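Local coordinates for putative alpha/beta hydrolase fold protein (Candidatus Nitrososphaera gargensis, PDB 5A62) that probably acts as a carboxylesterase of the alpha/beta hydrolase fold, hydrolysing ester bonds in its substrates, at residues K127-K132 with D222-L227. Numbering follows the deposited sequence.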
# COMPACT_ATOMS: atom_id res chain seq x y z
N LYS A 127 -7.30 12.46 8.12
CA LYS A 127 -6.42 11.72 8.98
C LYS A 127 -6.01 10.37 8.42
O LYS A 127 -6.75 9.70 7.67
CB LYS A 127 -7.12 11.51 10.33
CG LYS A 127 -7.24 12.87 11.01
CD LYS A 127 -7.21 12.85 12.51
CE LYS A 127 -5.96 12.20 13.04
NZ LYS A 127 -5.89 12.33 14.52
N LYS A 128 -4.83 9.96 8.82
CA LYS A 128 -4.43 8.58 8.68
C LYS A 128 -5.27 7.71 9.56
O LYS A 128 -5.74 8.10 10.66
CB LYS A 128 -2.99 8.39 9.14
CG LYS A 128 -1.94 8.71 8.19
CD LYS A 128 -0.58 8.06 8.65
CE LYS A 128 -0.23 6.61 8.33
NZ LYS A 128 -0.46 6.14 6.90
N PHE A 129 -5.46 6.48 9.15
CA PHE A 129 -6.15 5.49 9.97
C PHE A 129 -5.22 4.91 11.01
O PHE A 129 -4.02 4.85 10.83
CB PHE A 129 -6.69 4.35 9.12
CG PHE A 129 -7.78 4.79 8.18
CD1 PHE A 129 -9.08 4.94 8.60
CD2 PHE A 129 -7.48 5.10 6.85
CE1 PHE A 129 -10.07 5.39 7.75
CE2 PHE A 129 -8.46 5.53 5.98
CZ PHE A 129 -9.75 5.69 6.42
N GLN A 130 -5.81 4.48 12.10
CA GLN A 130 -5.12 3.56 12.96
C GLN A 130 -5.13 2.18 12.32
O GLN A 130 -6.04 1.79 11.59
CB GLN A 130 -5.82 3.54 14.33
CG GLN A 130 -5.65 4.84 15.14
CD GLN A 130 -4.19 5.27 15.36
OE1 GLN A 130 -3.71 6.27 14.83
NE2 GLN A 130 -3.46 4.47 16.12
N GLU A 131 -4.13 1.35 12.63
CA GLU A 131 -4.10 -0.00 12.09
C GLU A 131 -5.38 -0.75 12.37
O GLU A 131 -5.85 -1.48 11.51
CB GLU A 131 -2.91 -0.86 12.63
CG GLU A 131 -1.62 -0.43 12.07
CD GLU A 131 -0.44 -1.29 12.56
OE1 GLU A 131 -0.63 -2.46 12.96
OE2 GLU A 131 0.58 -0.71 12.46
N LYS A 132 -5.94 -0.63 13.58
CA LYS A 132 -7.11 -1.33 13.91
C LYS A 132 -8.28 -0.97 12.99
O LYS A 132 -9.11 -1.80 12.69
CB LYS A 132 -7.46 -1.08 15.40
CG LYS A 132 -7.89 0.34 15.64
CD LYS A 132 -8.39 0.68 17.05
CE LYS A 132 -8.69 2.19 17.06
NZ LYS A 132 -9.45 2.66 18.27
N ASP A 222 -18.39 4.59 13.32
CA ASP A 222 -17.58 4.84 14.47
C ASP A 222 -16.19 5.34 14.04
O ASP A 222 -15.62 6.19 14.73
CB ASP A 222 -17.42 3.54 15.29
CG ASP A 222 -18.73 3.11 16.01
OD1 ASP A 222 -19.61 3.93 16.29
OD2 ASP A 222 -18.86 1.89 16.28
N VAL A 223 -15.60 4.77 12.99
CA VAL A 223 -14.28 5.16 12.58
C VAL A 223 -14.27 6.62 12.17
O VAL A 223 -13.41 7.41 12.64
CB VAL A 223 -13.66 4.28 11.50
CG1 VAL A 223 -12.39 4.85 10.91
CG2 VAL A 223 -13.39 2.87 12.06
N PHE A 224 -15.15 6.99 11.26
CA PHE A 224 -15.12 8.40 10.81
C PHE A 224 -15.61 9.36 11.82
O PHE A 224 -15.14 10.48 11.86
CB PHE A 224 -15.77 8.56 9.41
CG PHE A 224 -14.89 7.99 8.35
CD1 PHE A 224 -13.75 8.66 7.96
CD2 PHE A 224 -15.14 6.76 7.81
CE1 PHE A 224 -12.91 8.14 7.00
CE2 PHE A 224 -14.32 6.23 6.84
CZ PHE A 224 -13.20 6.93 6.43
N MET A 225 -16.51 8.98 12.73
CA MET A 225 -16.84 9.86 13.87
C MET A 225 -15.63 10.19 14.66
O MET A 225 -15.38 11.32 15.03
CB MET A 225 -17.91 9.27 14.78
CG MET A 225 -19.30 9.35 14.19
SD MET A 225 -20.03 10.98 14.22
CE MET A 225 -20.46 11.08 15.97
N ARG A 226 -14.83 9.17 14.95
CA ARG A 226 -13.66 9.37 15.77
C ARG A 226 -12.64 10.27 15.02
O ARG A 226 -12.08 11.24 15.56
CB ARG A 226 -13.03 8.05 16.14
CG ARG A 226 -11.92 8.24 17.17
CD ARG A 226 -11.05 6.99 17.34
NE ARG A 226 -10.08 6.92 16.26
CZ ARG A 226 -9.97 5.95 15.33
NH1 ARG A 226 -10.78 4.95 15.24
NH2 ARG A 226 -8.95 6.06 14.49
N LEU A 227 -12.36 9.95 13.75
CA LEU A 227 -11.42 10.74 13.00
C LEU A 227 -11.86 12.16 12.77
O LEU A 227 -11.01 13.04 12.82
CB LEU A 227 -11.10 10.01 11.70
CG LEU A 227 -10.39 8.68 11.77
CD1 LEU A 227 -10.29 8.05 10.39
CD2 LEU A 227 -9.04 8.75 12.40
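Phe129 turns its ring edge to Val223 and Phe224 of helix 222-234 and also packs on Leu227. Val223 CG1 and Phe224 CZ both lie near the plane of that ring, the latter 3.7 Å from Phe129 CZ, with the two phenyl planes 82° apart. The two methyls of Leu227 divide between neighbours on the 127-130 chain: CD1 reaches Phe129 CE1 at 3.8 Å, while CD2 rests 3.9 Å from Lys127 CB and also touches the carbonyl oxygen of Lys128. Phe129 CG stands anti to the carbonyl carbon (chi1 -67°), which turns the ring toward the helix although its CB does not point there directly.

Beyond the apolar contacts, nearer the 130-132 end of the first segment, the Arg226 side chain starts anti to the backbone N (chi1 -171°) and bends at chi3, bringing NH2 within 3.6 Å of Gln130 CG. The extended Lys132 approaches tip to tip, laying its CE over one guanidinium face, and its NZ comes 4.0 Å from Arg226 NH1. Asp133 binds both sides, through a salt bridge to Arg226 NH2 and a hydrogen bond from Gln130 N, and so probably offsets this crowding of like charge. Lys127 NZ pairs with Glu230, one turn further along the helix from Arg226.

Phe224 also touches Ser99, in a probable nucleophile elbow, and His248. The contact thus joins the chain following strand 116-122 to the helix after strand 212-218 by apolar packing, with Arg226 and Lys127 paired to acids outside it, Asp133 and Glu230.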